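Local coordinates for protein arabinogalactan endo-1,4-beta-galactosidase (Ignisphaera aggregans, PDB 7OSK) that probably hydrolyses internal beta-1,4-galactosidic bonds of galactan and arabinogalactan through its family 53 glycoside hydrolase domain, the part of the longer protein described here, at residues Asp55-Pro60 against Ile91-Trp96. Numbering follows the deposited sequence.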
ATOM      1  N   ASP A  55       0.968   2.316   5.202  1.00 19.97           N
ATOM      2  CA  ASP A  55       0.131   1.125   5.129  1.00 19.16           C
ATOM      3  C   ASP A  55       0.120   0.434   6.489  1.00 19.32           C
ATOM      4  O   ASP A  55       1.132  -0.117   6.920  1.00 20.00           O
ATOM      5  CB  ASP A  55       0.631   0.168   4.047  1.00 17.69           C
ATOM      6  CG  ASP A  55      -0.348  -0.962   3.770  1.00 18.44           C
ATOM      7  OD1 ASP A  55      -0.504  -1.843   4.641  1.00 18.32           O
ATOM      8  OD2 ASP A  55      -0.956  -0.977   2.680  1.00 17.25           O
ATOM      9  N   ALA A  56      -1.029   0.473   7.157  1.00 19.43           N
ATOM     10  CA  ALA A  56      -1.169  -0.092   8.497  1.00 21.03           C
ATOM     11  C   ALA A  56      -2.061  -1.327   8.480  1.00 19.59           C
ATOM     12  O   ALA A  56      -2.840  -1.553   9.405  1.00 19.38           O
ATOM     13  CB  ALA A  56      -1.733   0.956   9.449  1.00 20.14           C
ATOM     14  N   SER A  57      -1.936  -2.130   7.429  1.00 19.36           N
ATOM     15  CA  SER A  57      -2.796  -3.295   7.244  1.00 19.33           C
ATOM     16  C   SER A  57      -2.615  -4.342   8.343  1.00 17.63           C
ATOM     17  O   SER A  57      -3.550  -5.068   8.675  1.00 16.06           O
ATOM     18  CB  SER A  57      -2.530  -3.933   5.879  1.00 19.06           C
ATOM     19  OG  SER A  57      -2.664  -2.983   4.837  1.00 19.33           O
ATOM     20  N   GLU A  58      -1.414  -4.413   8.909  1.00 18.21           N
ATOM     21  CA  GLU A  58      -1.100  -5.435   9.901  1.00 16.88           C
ATOM     22  C   GLU A  58      -1.447  -4.978  11.316  1.00 19.60           C
ATOM     23  O   GLU A  58      -1.556  -5.796  12.230  1.00 17.72           O
ATOM     24  CB  GLU A  58       0.384  -5.813   9.836  1.00 18.37           C
ATOM     25  CG  GLU A  58       0.890  -6.180   8.448  1.00 17.02           C
ATOM     26  CD  GLU A  58       1.149  -4.973   7.563  1.00 17.39           C
ATOM     27  OE1 GLU A  58       1.528  -3.907   8.091  1.00 16.60           O
ATOM     28  OE2 GLU A  58       0.968  -5.093   6.334  1.00 18.92           O
ATOM     29  N   ALA A  59      -1.622  -3.671  11.492  1.00 21.10           N
ATOM     30  CA  ALA A  59      -1.802  -3.099  12.823  1.00 17.99           C
ATOM     31  C   ALA A  59      -3.003  -3.691  13.567  1.00 20.18           C
ATOM     32  O   ALA A  59      -2.856  -4.127  14.707  1.00 19.94           O
ATOM     33  CB  ALA A  59      -1.930  -1.580  12.733  1.00 16.74           C
ATOM     34  N   PRO A  60      -4.189  -3.721  12.929  1.00 20.87           N
ATOM     35  CA  PRO A  60      -5.377  -4.198  13.649  1.00 18.90           C
ATOM     36  C   PRO A  60      -5.208  -5.586  14.263  1.00 18.97           C
ATOM     37  O   PRO A  60      -5.656  -5.804  15.386  1.00 20.80           O
ATOM     38  CB  PRO A  60      -6.458  -4.213  12.564  1.00 18.34           C
ATOM     39  CG  PRO A  60      -6.009  -3.201  11.580  1.00 18.36           C
ATOM     40  CD  PRO A  60      -4.520  -3.337  11.545  1.00 19.12           C
ATOM     41  N   ILE A  91      -4.157   6.757   5.359  1.00 19.81           N
ATOM     42  CA  ILE A  91      -4.034   5.363   5.768  1.00 20.14           C
ATOM     43  C   ILE A  91      -4.363   4.452   4.591  1.00 20.89           C
ATOM     44  O   ILE A  91      -5.399   4.610   3.942  1.00 20.73           O
ATOM     45  CB  ILE A  91      -4.974   5.031   6.953  1.00 20.93           C
ATOM     46  CG1 ILE A  91      -4.709   5.966   8.139  1.00 23.05           C
ATOM     47  CG2 ILE A  91      -4.815   3.574   7.375  1.00 21.06           C
ATOM     48  CD1 ILE A  91      -3.317   5.841   8.740  1.00 22.59           C
ATOM     49  N   ARG A  92      -3.475   3.500   4.322  1.00 19.97           N
ATOM     50  CA  ARG A  92      -3.690   2.521   3.261  1.00 19.77           C
ATOM     51  C   ARG A  92      -3.896   1.138   3.863  1.00 17.78           C
ATOM     52  O   ARG A  92      -3.115   0.695   4.702  1.00 17.53           O
ATOM     53  CB  ARG A  92      -2.509   2.511   2.290  1.00 19.69           C
ATOM     54  CG  ARG A  92      -2.642   1.525   1.140  1.00 18.51           C
ATOM     55  CD  ARG A  92      -1.486   1.676   0.163  1.00 20.13           C
ATOM     56  NE  ARG A  92      -1.584   0.755  -0.972  1.00 21.73           N
ATOM     57  CZ  ARG A  92      -0.973  -0.425  -1.047  1.00 17.33           C
ATOM     58  NH1 ARG A  92      -0.206  -0.856  -0.053  1.00 18.32           N
ATOM     59  NH2 ARG A  92      -1.127  -1.180  -2.123  1.00 17.32           N
ATOM     60  N   LEU A  93      -4.960   0.466   3.434  1.00 18.98           N
ATOM     61  CA  LEU A  93      -5.299  -0.859   3.945  1.00 18.17           C
ATOM     62  C   LEU A  93      -5.625  -1.815   2.808  1.00 16.89           C
ATOM     63  O   LEU A  93      -6.418  -1.490   1.925  1.00 17.22           O
ATOM     64  CB  LEU A  93      -6.492  -0.778   4.903  1.00 19.99           C
ATOM     65  CG  LEU A  93      -6.320   0.053   6.176  1.00 19.43           C
ATOM     66  CD1 LEU A  93      -7.657   0.212   6.874  1.00 16.75           C
ATOM     67  CD2 LEU A  93      -5.300  -0.584   7.107  1.00 18.92           C
ATOM     68  N   ARG A  94      -5.009  -2.993   2.833  1.00 19.00           N
ATOM     69  CA  ARG A  94      -5.348  -4.046   1.885  1.00 18.93           C
ATOM     70  C   ARG A  94      -6.526  -4.846   2.424  1.00 16.76           C
ATOM     71  O   ARG A  94      -6.730  -4.918   3.635  1.00 18.75           O
ATOM     72  CB  ARG A  94      -4.150  -4.964   1.625  1.00 18.04           C
ATOM     73  CG  ARG A  94      -3.607  -5.659   2.860  1.00 17.30           C
ATOM     74  CD  ARG A  94      -2.516  -6.656   2.503  1.00 18.37           C
ATOM     75  NE  ARG A  94      -1.881  -7.221   3.692  1.00 19.33           N
ATOM     76  CZ  ARG A  94      -0.873  -6.655   4.350  1.00 17.23           C
ATOM     77  NH1 ARG A  94      -0.371  -5.495   3.946  1.00 18.98           N
ATOM     78  NH2 ARG A  94      -0.365  -7.250   5.420  1.00 13.61           N
ATOM     79  N   VAL A  95      -7.298  -5.440   1.518  1.00 17.92           N
ATOM     80  CA  VAL A  95      -8.454  -6.243   1.898  1.00 19.15           C
ATOM     81  C   VAL A  95      -8.482  -7.546   1.105  1.00 18.63           C
ATOM     82  O   VAL A  95      -8.591  -7.538  -0.123  1.00 17.30           O
ATOM     83  CB  VAL A  95      -9.782  -5.473   1.673  1.00 16.82           C
ATOM     84  CG1 VAL A  95     -10.985  -6.364   1.967  1.00 17.32           C
ATOM     85  CG2 VAL A  95      -9.830  -4.223   2.538  1.00 17.00           C
ATOM     86  N   TRP A  96      -8.379  -8.660   1.823  1.00 19.29           N
ATOM     87  CA  TRP A  96      -8.517  -9.985   1.231  1.00 15.96           C
ATOM     88  C   TRP A  96      -9.948 -10.466   1.427  1.00 16.80           C
ATOM     89  O   TRP A  96     -10.579 -10.161   2.440  1.00 16.33           O
ATOM     90  CB  TRP A  96      -7.525 -10.967   1.858  1.00 15.47           C
ATOM     91  CG  TRP A  96      -6.088 -10.648   1.555  1.00 17.58           C
ATOM     92  CD1 TRP A  96      -5.577 -10.214   0.366  1.00 18.22           C
ATOM     93  CD2 TRP A  96      -4.980 -10.729   2.459  1.00 16.67           C
ATOM     94  NE1 TRP A  96      -4.221 -10.024   0.473  1.00 16.45           N
ATOM     95  CE2 TRP A  96      -3.831 -10.336   1.748  1.00 16.89           C
ATOM     96  CE3 TRP A  96      -4.850 -11.099   3.800  1.00 20.05           C
ATOM     97  CZ2 TRP A  96      -2.568 -10.298   2.334  1.00 19.24           C
ATOM     98  CZ3 TRP A  96      -3.591 -11.063   4.379  1.00 20.69           C
ATOM     99  CH2 TRP A  96      -2.469 -10.663   3.647  1.00 16.89           C
TER
HETATM  100  O   HOH W   1      -0.960  -3.803   1.665  1.00 16.22           O
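Glu58 and Arg94 meet end-on: a single carboxylate oxygen, OE2, accepts from both terminal nitrogens of the guanidinium, 2.7 Å from NH2 and 2.8 Å from NH1, with the two planes turned 34° apart. Ser57 takes a different side of the same group, its CB lying over one guanidinium face 3.3 Å from Arg94 NH1. Its OG, anti to its own carbonyl carbon (chi1 -54°), accepts a nearly straight bond from Arg94 N. Arg94 is thus held through both its backbone and its tip; an alanine here would probably leave the Glu58 carboxylate without its paired charge and uncover the Ser57 methylene. The setting is the (beta/alpha)8 barrel of glycoside hydrolase family 53, where strands 51-55 and 90-95 run parallel as neighbours. Asp55 ends the first of them in an Asx turn, OD1 accepting from Ser57 N, while Ala56 N bonds to Arg92 O. The other oxygen of Asp55, OD2, forms a salt bridge with Arg92 NH1 at 2.8 Å, though the hydrogen bond within it is weak and the planes stand 58° apart. Water 1 links OD2 to Arg94 NH1, lying at the guanidinium edge. Arg92 NH1 has a second acidic partner in Glu292, and Gly109 O accepts from Arg94 NH2.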